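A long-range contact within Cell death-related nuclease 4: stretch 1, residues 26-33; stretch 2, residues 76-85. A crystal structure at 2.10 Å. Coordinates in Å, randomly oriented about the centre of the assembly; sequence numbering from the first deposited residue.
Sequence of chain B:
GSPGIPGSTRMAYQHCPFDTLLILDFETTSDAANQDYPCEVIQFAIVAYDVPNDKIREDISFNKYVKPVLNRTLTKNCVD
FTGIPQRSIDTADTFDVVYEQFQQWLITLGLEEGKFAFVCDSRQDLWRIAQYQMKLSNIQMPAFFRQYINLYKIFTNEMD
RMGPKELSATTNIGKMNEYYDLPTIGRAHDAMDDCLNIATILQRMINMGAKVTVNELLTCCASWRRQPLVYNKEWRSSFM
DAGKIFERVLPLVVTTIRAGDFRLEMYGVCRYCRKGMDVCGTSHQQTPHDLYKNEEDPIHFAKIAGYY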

# COMPACT_ATOMS: atom_id res chain seq x y z
N PHE B 26 8.90 -9.15 14.79
CA PHE B 26 8.33 -8.97 13.46
C PHE B 26 8.19 -7.50 13.13
O PHE B 26 7.84 -6.68 13.99
CB PHE B 26 6.95 -9.64 13.36
CG PHE B 26 6.99 -11.14 13.35
CD1 PHE B 26 7.74 -11.83 12.40
CD2 PHE B 26 6.26 -11.87 14.26
CE1 PHE B 26 7.76 -13.21 12.38
CE2 PHE B 26 6.27 -13.25 14.25
CZ PHE B 26 7.03 -13.92 13.30
N GLU B 27 8.49 -7.16 11.88
CA GLU B 27 8.14 -5.86 11.32
C GLU B 27 7.17 -6.10 10.18
O GLU B 27 7.30 -7.10 9.46
CB GLU B 27 9.38 -5.10 10.85
CG GLU B 27 10.40 -4.85 11.95
CD GLU B 27 9.85 -4.01 13.09
OE1 GLU B 27 9.01 -3.12 12.83
OE2 GLU B 27 10.26 -4.24 14.25
N THR B 28 6.20 -5.21 10.02
CA THR B 28 5.13 -5.40 9.05
C THR B 28 4.94 -4.20 8.13
O THR B 28 5.47 -3.12 8.38
CB THR B 28 3.78 -5.68 9.75
OG1 THR B 28 3.28 -4.47 10.35
CG2 THR B 28 3.92 -6.76 10.82
N THR B 29 4.18 -4.41 7.07
CA THR B 29 3.67 -3.31 6.27
C THR B 29 2.75 -2.50 7.17
O THR B 29 2.19 -3.02 8.13
CB THR B 29 2.91 -3.79 5.03
OG1 THR B 29 1.87 -4.69 5.43
CG2 THR B 29 3.85 -4.50 4.07
N SER B 30 2.58 -1.22 6.85
CA SER B 30 1.73 -0.36 7.66
C SER B 30 1.45 0.97 6.98
O SER B 30 2.14 1.38 6.04
CB SER B 30 2.37 -0.11 9.02
OG SER B 30 3.64 0.51 8.88
N ASP B 31 0.40 1.63 7.46
CA ASP B 31 0.08 3.00 7.09
C ASP B 31 -0.37 3.71 8.36
O ASP B 31 -1.53 3.65 8.73
CB ASP B 31 -1.01 3.04 6.02
CG ASP B 31 -1.27 4.44 5.49
OD1 ASP B 31 -0.32 5.25 5.45
OD2 ASP B 31 -2.43 4.73 5.12
N ALA B 32 0.59 4.38 9.00
CA ALA B 32 0.44 4.88 10.37
C ALA B 32 -0.94 5.47 10.70
O ALA B 32 -1.47 5.24 11.79
CB ALA B 32 1.51 5.92 10.65
N ALA B 33 -1.52 6.21 9.76
CA ALA B 33 -2.76 6.93 10.01
C ALA B 33 -3.99 6.02 9.93
O ALA B 33 -5.10 6.44 10.29
CB ALA B 33 -2.90 8.08 9.02
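Stretch 2, residues 76-85: KNCVDFTGIP

Stretch 2 lies on stretch 1 as a helix, residues 76-82, running nearly antiparallel to the strand 26-28: the N-to-C directions differ by 159° and the axes approach to 9.6 Å. The two stretches keep a reversed register, with the CA of T82 6.6 Å from the CA of E27 and the CA of C78 5.5 Å from the CA of S30. One side of the helix, carrying N77, C78, F81 and T82, turns its CA-to-CB bonds toward stretch 1.

N77 makes the polar end of the contact. Its chi1 is p and its chi2 92°, which brings the amide to the loop after the strand: OD1 accepts a nearly straight hydrogen bond from A32 N at 3.0 Å, while ND2 gives a weak one to D31 OD1 at 3.4 Å. D31 starts away from the helix, but its t rotamer carries the carboxylate back within reach. A water donates to N77 OD1 at 2.6 Å and hydrogen-bonds S30 OG at 2.8 Å, joining two side chains that do not bond directly.

C78, with chi1 t, places SG 3.6 Å from T28 O and 4.0 Å from T29 CA; its CB lies 3.7 Å from S30 OG. The CA-to-CB bond of T28 points away from the helix, and its p rotamer lets OG1 donate to T29 O at 2.9 Å.

T82, also p, turns OG1 back to the helix, donating to C78 O at 2.8 Å and accepting from I84 N at 3.2 Å. Its methyl is thereby left for the strand, with CG2 3.9 Å from E27 OE1 and 4.0 Å from T28 O. E27, m at chi1 and chi2, also brings OE1 to 4.0 Å from F81 CE2, obliquely to the ring. G83 leaves the helix with positive phi, favourable to glycine, and beyond it I84 CD1 packs 4.3 Å from E27 CB.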

# COMPACT_ATOMS: atom_id res chain seq x y z
N LYS B 76 5.80 5.30 2.61
CA LYS B 76 6.97 6.05 3.04
C LYS B 76 7.14 5.98 4.56
O LYS B 76 8.25 5.84 5.06
CB LYS B 76 6.87 7.50 2.58
CG LYS B 76 8.06 8.37 2.95
CD LYS B 76 9.34 7.89 2.28
CE LYS B 76 10.54 8.71 2.73
NZ LYS B 76 10.37 10.16 2.44
N ASN B 77 6.03 6.08 5.29
CA ASN B 77 6.08 6.05 6.74
C ASN B 77 6.44 4.67 7.27
O ASN B 77 7.03 4.54 8.34
CB ASN B 77 4.74 6.52 7.34
CG ASN B 77 3.57 5.66 6.93
OD1 ASN B 77 3.22 4.70 7.62
ND2 ASN B 77 2.95 5.99 5.80
N CYS B 78 6.11 3.63 6.50
CA CYS B 78 6.51 2.27 6.86
C CYS B 78 8.02 2.12 6.74
O CYS B 78 8.67 1.57 7.63
CB CYS B 78 5.80 1.25 5.97
SG CYS B 78 6.40 -0.45 6.20
N VAL B 79 8.57 2.61 5.63
CA VAL B 79 10.02 2.57 5.42
C VAL B 79 10.76 3.35 6.50
O VAL B 79 11.78 2.89 7.02
CB VAL B 79 10.39 3.15 4.04
CG1 VAL B 79 11.90 3.30 3.89
CG2 VAL B 79 9.84 2.26 2.93
N ASP B 80 10.26 4.54 6.83
CA ASP B 80 10.88 5.39 7.83
C ASP B 80 10.86 4.73 9.21
O ASP B 80 11.77 4.92 10.01
CB ASP B 80 10.18 6.75 7.90
CG ASP B 80 10.41 7.59 6.66
OD1 ASP B 80 11.37 7.31 5.90
OD2 ASP B 80 9.64 8.55 6.44
N PHE B 81 9.81 3.96 9.48
CA PHE B 81 9.64 3.33 10.79
C PHE B 81 10.43 2.03 10.93
O PHE B 81 11.04 1.78 11.96
CB PHE B 81 8.16 3.07 11.05
CG PHE B 81 7.89 2.38 12.35
CD1 PHE B 81 8.01 3.06 13.55
CD2 PHE B 81 7.52 1.04 12.38
CE1 PHE B 81 7.77 2.42 14.76
CE2 PHE B 81 7.28 0.40 13.58
CZ PHE B 81 7.40 1.09 14.77
N THR B 82 10.40 1.21 9.89
CA THR B 82 11.04 -0.11 9.93
C THR B 82 12.50 -0.06 9.48
O THR B 82 13.29 -0.93 9.84
CB THR B 82 10.30 -1.11 9.04
OG1 THR B 82 10.39 -0.70 7.67
CG2 THR B 82 8.83 -1.21 9.44
N GLY B 83 12.85 0.96 8.70
CA GLY B 83 14.18 1.07 8.14
C GLY B 83 14.41 0.13 6.98
O GLY B 83 15.54 -0.03 6.51
N ILE B 84 13.34 -0.50 6.50
CA ILE B 84 13.45 -1.48 5.42
C ILE B 84 13.28 -0.78 4.07
O ILE B 84 12.28 -0.11 3.84
CB ILE B 84 12.39 -2.59 5.56
CG1 ILE B 84 12.55 -3.30 6.91
CG2 ILE B 84 12.51 -3.60 4.42
CD1 ILE B 84 11.45 -4.29 7.22
N PRO B 85 14.27 -0.93 3.17
CA PRO B 85 14.12 -0.36 1.83
C PRO B 85 13.28 -1.25 0.91
O PRO B 85 13.22 -2.46 1.12
CB PRO B 85 15.56 -0.26 1.33
CG PRO B 85 16.26 -1.38 2.00
CD PRO B 85 15.61 -1.53 3.35
O HOH W 1 3.74 3.18 9.65